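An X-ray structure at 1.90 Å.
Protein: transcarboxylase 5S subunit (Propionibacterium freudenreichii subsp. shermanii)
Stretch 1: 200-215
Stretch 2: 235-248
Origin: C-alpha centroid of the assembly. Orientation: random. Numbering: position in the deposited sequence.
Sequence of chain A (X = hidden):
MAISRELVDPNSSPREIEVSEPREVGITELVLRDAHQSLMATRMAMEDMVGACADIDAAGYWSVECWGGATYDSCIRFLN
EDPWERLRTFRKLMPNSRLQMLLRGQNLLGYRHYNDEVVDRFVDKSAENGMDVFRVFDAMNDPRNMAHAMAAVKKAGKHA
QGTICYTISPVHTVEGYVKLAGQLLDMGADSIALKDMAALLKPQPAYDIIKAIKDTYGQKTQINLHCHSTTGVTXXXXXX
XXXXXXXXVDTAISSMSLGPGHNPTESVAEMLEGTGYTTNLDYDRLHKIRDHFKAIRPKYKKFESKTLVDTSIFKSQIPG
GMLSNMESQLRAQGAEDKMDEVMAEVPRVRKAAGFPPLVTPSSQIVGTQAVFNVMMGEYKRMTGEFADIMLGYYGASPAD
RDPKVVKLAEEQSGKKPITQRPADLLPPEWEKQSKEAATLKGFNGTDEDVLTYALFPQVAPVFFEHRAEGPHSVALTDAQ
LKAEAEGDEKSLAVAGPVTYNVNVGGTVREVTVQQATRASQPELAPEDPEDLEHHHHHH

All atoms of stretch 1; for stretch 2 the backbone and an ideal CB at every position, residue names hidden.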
# COMPACT_ATOMS: atom_id res chain seq x y z
N LEU A 200 6.61 -11.89 -4.61
CA LEU A 200 6.39 -13.19 -3.96
C LEU A 200 7.25 -13.35 -2.71
O LEU A 200 7.03 -14.28 -1.93
CB LEU A 200 6.76 -14.30 -4.93
CG LEU A 200 5.77 -14.62 -6.04
CD1 LEU A 200 6.44 -15.53 -7.06
CD2 LEU A 200 4.55 -15.27 -5.43
N LEU A 201 8.22 -12.47 -2.51
CA LEU A 201 9.15 -12.61 -1.38
C LEU A 201 8.49 -12.21 -0.06
O LEU A 201 8.21 -11.03 0.18
CB LEU A 201 10.41 -11.77 -1.62
CG LEU A 201 11.50 -11.93 -0.56
CD1 LEU A 201 12.11 -13.34 -0.63
CD2 LEU A 201 12.59 -10.88 -0.81
N LYS A 202 8.25 -13.20 0.79
CA LYS A 202 7.65 -12.94 2.11
C LYS A 202 8.76 -12.58 3.09
O LYS A 202 9.94 -12.80 2.82
CB LYS A 202 6.84 -14.15 2.59
CG LYS A 202 5.57 -14.40 1.76
CD LYS A 202 4.77 -15.56 2.33
CE LYS A 202 3.44 -15.74 1.61
NZ LYS A 202 2.55 -16.67 2.38
N PRO A 203 8.39 -12.03 4.26
CA PRO A 203 9.35 -11.63 5.29
C PRO A 203 10.37 -12.66 5.77
O PRO A 203 11.57 -12.37 5.82
CB PRO A 203 8.46 -11.15 6.43
CG PRO A 203 7.28 -10.58 5.70
CD PRO A 203 7.03 -11.64 4.64
N GLN A 204 9.93 -13.86 6.13
CA GLN A 204 10.90 -14.83 6.67
C GLN A 204 11.88 -15.27 5.58
O GLN A 204 13.08 -15.39 5.84
CB GLN A 204 10.19 -16.05 7.28
CG GLN A 204 11.16 -16.89 8.11
CD GLN A 204 11.70 -16.11 9.29
OE1 GLN A 204 10.93 -15.61 10.11
NE2 GLN A 204 13.03 -16.00 9.38
N PRO A 205 11.39 -15.56 4.37
CA PRO A 205 12.30 -15.97 3.29
C PRO A 205 13.30 -14.85 2.98
O PRO A 205 14.47 -15.10 2.71
CB PRO A 205 11.35 -16.24 2.12
CG PRO A 205 10.11 -16.75 2.80
CD PRO A 205 9.98 -15.86 4.02
N ALA A 206 12.84 -13.60 3.03
CA ALA A 206 13.73 -12.46 2.77
C ALA A 206 14.89 -12.50 3.76
O ALA A 206 16.07 -12.42 3.40
CB ALA A 206 12.96 -11.12 2.90
N TYR A 207 14.55 -12.60 5.03
CA TYR A 207 15.56 -12.66 6.10
C TYR A 207 16.49 -13.86 5.90
O TYR A 207 17.72 -13.71 5.90
CB TYR A 207 14.86 -12.77 7.46
CG TYR A 207 15.81 -12.86 8.64
CD1 TYR A 207 16.21 -11.71 9.33
CD2 TYR A 207 16.32 -14.09 9.05
CE1 TYR A 207 17.11 -11.80 10.41
CE2 TYR A 207 17.21 -14.18 10.12
CZ TYR A 207 17.60 -13.04 10.79
OH TYR A 207 18.48 -13.13 11.85
N ASP A 208 15.92 -15.05 5.73
CA ASP A 208 16.70 -16.29 5.59
C ASP A 208 17.65 -16.28 4.39
O ASP A 208 18.80 -16.70 4.50
CB ASP A 208 15.77 -17.50 5.47
CG ASP A 208 14.98 -17.77 6.74
OD1 ASP A 208 15.24 -17.12 7.76
OD2 ASP A 208 14.09 -18.65 6.70
N ILE A 209 17.19 -15.81 3.24
CA ILE A 209 18.05 -15.80 2.05
C ILE A 209 19.17 -14.77 2.19
O ILE A 209 20.34 -15.07 1.92
CB ILE A 209 17.22 -15.53 0.76
CG1 ILE A 209 16.31 -16.73 0.47
CG2 ILE A 209 18.14 -15.31 -0.45
CD1 ILE A 209 15.18 -16.44 -0.54
N ILE A 210 18.83 -13.55 2.59
CA ILE A 210 19.85 -12.50 2.73
C ILE A 210 20.89 -12.92 3.77
O ILE A 210 22.09 -12.75 3.58
CB ILE A 210 19.23 -11.15 3.18
CG1 ILE A 210 18.28 -10.62 2.11
CG2 ILE A 210 20.34 -10.14 3.45
CD1 ILE A 210 18.94 -10.33 0.81
N LYS A 211 20.41 -13.49 4.87
CA LYS A 211 21.31 -13.93 5.94
C LYS A 211 22.21 -15.07 5.44
O LYS A 211 23.41 -15.09 5.72
CB LYS A 211 20.48 -14.40 7.14
CG LYS A 211 21.28 -14.66 8.41
CD LYS A 211 21.97 -13.37 8.86
CE LYS A 211 22.70 -13.55 10.18
NZ LYS A 211 21.74 -13.78 11.29
N ALA A 212 21.65 -16.02 4.69
CA ALA A 212 22.44 -17.16 4.22
C ALA A 212 23.52 -16.71 3.23
O ALA A 212 24.63 -17.25 3.23
CB ALA A 212 21.53 -18.22 3.58
N ILE A 213 23.20 -15.74 2.38
CA ILE A 213 24.19 -15.26 1.41
C ILE A 213 25.33 -14.54 2.14
O ILE A 213 26.50 -14.79 1.88
CB ILE A 213 23.54 -14.30 0.37
CG1 ILE A 213 22.58 -15.10 -0.52
CG2 ILE A 213 24.62 -13.66 -0.51
CD1 ILE A 213 21.80 -14.26 -1.56
N LYS A 214 24.96 -13.68 3.09
CA LYS A 214 25.94 -12.92 3.88
C LYS A 214 26.81 -13.87 4.70
O LYS A 214 28.02 -13.67 4.79
CB LYS A 214 25.23 -11.96 4.85
CG LYS A 214 24.54 -10.72 4.21
CD LYS A 214 25.56 -9.71 3.76
CE LYS A 214 24.89 -8.47 3.17
NZ LYS A 214 25.83 -7.32 3.10
N ASP A 215 26.20 -14.89 5.32
CA ASP A 215 26.95 -15.84 6.15
C ASP A 215 27.90 -16.69 5.30
O ASP A 215 28.99 -17.05 5.75
CB ASP A 215 26.01 -16.82 6.89
CG ASP A 215 25.27 -16.18 8.06
OD1 ASP A 215 25.76 -15.19 8.63
OD2 ASP A 215 24.18 -16.69 8.42
N UNK A 235 6.75 -4.68 1.97
CA UNK A 235 7.44 -3.64 2.75
C UNK A 235 7.92 -4.28 4.05
O UNK A 235 8.95 -3.91 4.62
CB UNK A 235 6.53 -2.44 3.03
N UNK A 236 7.18 -5.26 4.54
CA UNK A 236 7.62 -5.96 5.76
C UNK A 236 8.85 -6.80 5.40
O UNK A 236 9.76 -6.96 6.21
CB UNK A 236 6.51 -6.83 6.34
N UNK A 237 8.88 -7.31 4.17
CA UNK A 237 10.04 -8.10 3.70
C UNK A 237 11.27 -7.19 3.65
O UNK A 237 12.37 -7.62 3.99
CB UNK A 237 9.77 -8.72 2.33
N UNK A 238 11.10 -5.94 3.22
CA UNK A 238 12.23 -5.00 3.19
C UNK A 238 12.77 -4.81 4.60
O UNK A 238 13.99 -4.78 4.82
CB UNK A 238 11.81 -3.66 2.59
N UNK A 239 11.88 -4.66 5.58
CA UNK A 239 12.33 -4.47 6.97
C UNK A 239 13.11 -5.71 7.42
O UNK A 239 14.17 -5.58 8.04
CB UNK A 239 11.14 -4.21 7.90
N UNK A 240 12.60 -6.90 7.13
CA UNK A 240 13.30 -8.14 7.50
C UNK A 240 14.62 -8.27 6.74
O UNK A 240 15.60 -8.79 7.28
CB UNK A 240 12.42 -9.36 7.22
N UNK A 241 14.66 -7.79 5.50
CA UNK A 241 15.90 -7.87 4.72
C UNK A 241 16.94 -6.94 5.35
O UNK A 241 18.13 -7.26 5.38
CB UNK A 241 15.66 -7.50 3.26
N UNK A 242 16.49 -5.80 5.86
CA UNK A 242 17.40 -4.85 6.51
C UNK A 242 17.92 -5.48 7.80
O UNK A 242 19.10 -5.37 8.14
CB UNK A 242 16.70 -3.52 6.80
N UNK A 243 17.06 -6.18 8.53
CA UNK A 243 17.52 -6.85 9.76
C UNK A 243 18.55 -7.93 9.40
O UNK A 243 19.46 -8.21 10.18
CB UNK A 243 16.34 -7.46 10.52
N UNK A 244 18.42 -8.53 8.22
CA UNK A 244 19.34 -9.60 7.82
C UNK A 244 20.64 -9.02 7.25
O UNK A 244 21.58 -9.76 6.97
CB UNK A 244 18.68 -10.52 6.79
N UNK A 245 20.69 -7.71 7.04
CA UNK A 245 21.90 -7.09 6.53
C UNK A 245 21.94 -6.59 5.09
O UNK A 245 23.03 -6.31 4.57
CB UNK A 245 23.04 -8.10 6.70
N UNK A 246 20.79 -6.46 4.44
CA UNK A 246 20.79 -6.00 3.05
C UNK A 246 21.40 -4.60 2.97
O UNK A 246 21.18 -3.75 3.83
CB UNK A 246 19.37 -6.00 2.48
N UNK A 247 22.15 -4.36 1.90
CA UNK A 247 22.88 -3.09 1.74
C UNK A 247 22.03 -1.98 1.12
O UNK A 247 22.15 -0.82 1.53
CB UNK A 247 24.12 -3.31 0.87
N UNK A 248 21.20 -2.32 0.14
CA UNK A 248 20.39 -1.31 -0.57
C UNK A 248 19.01 -1.87 -0.89
O UNK A 248 18.88 -3.05 -1.22
CB UNK A 248 21.09 -0.86 -1.86

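The helix of stretch 1, 203-215, and the helical part of stretch 2 run roughly parallel, their axes 28° apart and 7.7 Å at closest approach. Each position is judged by its ideal CB and backbone angles.

At 235 that CB has nothing of stretch 1 within 5.5 Å, and stretch 1 sets no preference; the residue is E235. Position 236 points sideways, its CB 3.9 Å from P203 CG, which suits a modest apolar group. V236 fits, with CG1 3.6 Å from P203 CG.

At 237 the backbones are closest, CA to CA 3.9 Å from P203, and the ideal CB lies 3.5 Å from L201 O and 4.0 Å from A206 CB. Space favours a small residue; the carbonyl favours a donor. Glycine, alanine, serine or cysteine could be considered. S237, with chi1 m, donates from OG to L201 O at 2.7 Å.

Positions 238, 239 and 242 have no stretch 1 atom within 5.5 Å of their CB and are left undetermined; they are L238, selenomethionine M239 and I242.

At 240 CA-to-CB points toward stretch 1, with CB 3.4 Å from P203 O and 4.2 Å from Y207 CB. Alanine or a flexible chain able to turn aside would suit. K240 packs its CG 3.7 Å from P203 CB, then its end leads away, and NZ forms a salt bridge with OE1 of the residue at 243, at 2.7 Å.

Position 241 has its CB 4.2 Å from I210 CG1 and 4.5 Å from A206 CB, so a small apolar residue is reasonable. A241 sets its CB 4.3 Å from I210 CG1, an apolar contact. At 243 CA-to-CB points sideways, with the ideal CB 4.4 Å from Y207 CE1, and many long chains are tolerated; E243 completes the salt bridge with K240.

At 244 the CB points toward stretch 1, 3.5 Å from Y207 O, 3.7 Å from I210 CB and 3.9 Å from K211 N. Such crowding favours alanine or another very small residue. A244 places its CB 3.7 Å from Y207 CD1.

Phi of 107° at 245 would jam a CB against the preceding carbonyl oxygen, which calls for glycine. G245 is the first residue to leave helical phi/psi, in a Schellman motif, with N of the residue at 246 bonded to A241 O at 2.9 Å.

At 246, CB 4.4 Å from I210 CG2 invites an aliphatic group; V246 brings CG2 4.3 Å from I210 CD1. At 247, CB is 4.9 Å from K214 NZ, favouring an acid or other acceptor. D247 answers with a salt bridge, OD2 to K214 NZ 2.8 Å. Position 248 is out of reach; it is V248.

Stretch 2, residues 235-248: EVSLMKAIEAGVDV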
# COMPACT_ATOMS: atom_id res chain seq x y z
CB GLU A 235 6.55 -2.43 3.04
CG GLU A 235 7.34 -1.31 3.71
CD GLU A 235 6.59 0.01 3.72
OE1 GLU A 235 6.34 0.56 2.63
OE2 GLU A 235 6.26 0.49 4.81
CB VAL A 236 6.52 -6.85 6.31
CG1 VAL A 236 7.00 -7.53 7.60
CG2 VAL A 236 5.28 -6.00 6.60
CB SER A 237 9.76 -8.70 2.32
OG SER A 237 8.64 -9.58 2.39
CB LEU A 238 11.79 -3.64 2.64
CG LEU A 238 12.03 -3.36 1.15
CD1 LEU A 238 11.41 -4.43 0.31
CD2 LEU A 238 11.49 -1.99 0.79
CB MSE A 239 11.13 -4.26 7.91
CG MSE A 239 11.52 -4.07 9.38
SE MSE A 239 12.45 -2.36 9.72
CE MSE A 239 14.24 -3.01 9.88
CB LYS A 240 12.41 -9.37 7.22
CG LYS A 240 11.30 -9.52 8.24
CD LYS A 240 11.92 -9.72 9.60
CE LYS A 240 10.90 -9.79 10.71
NZ LYS A 240 11.60 -9.76 12.02
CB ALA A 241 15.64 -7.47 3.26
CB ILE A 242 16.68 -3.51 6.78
CG1 ILE A 242 16.48 -2.78 5.44
CG2 ILE A 242 17.50 -2.64 7.77
CD1 ILE A 242 15.53 -1.60 5.51
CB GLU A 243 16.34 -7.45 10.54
CG GLU A 243 15.37 -6.38 11.08
CD GLU A 243 14.13 -6.95 11.79
OE1 GLU A 243 13.70 -8.08 11.45
OE2 GLU A 243 13.58 -6.26 12.68
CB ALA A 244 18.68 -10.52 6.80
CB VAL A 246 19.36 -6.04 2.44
CG1 VAL A 246 18.53 -4.82 2.90
CG2 VAL A 246 19.46 -6.11 0.92
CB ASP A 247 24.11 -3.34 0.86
CG ASP A 247 25.03 -4.39 1.45
OD1 ASP A 247 25.91 -4.02 2.24
OD2 ASP A 247 24.83 -5.60 1.16
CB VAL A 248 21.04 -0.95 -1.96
CG1 VAL A 248 20.15 0.07 -2.73
CG2 VAL A 248 22.47 -0.43 -1.78
O HOH W 1 21.10 -10.58 11.07
O HOH W 2 25.97 -6.54 5.72
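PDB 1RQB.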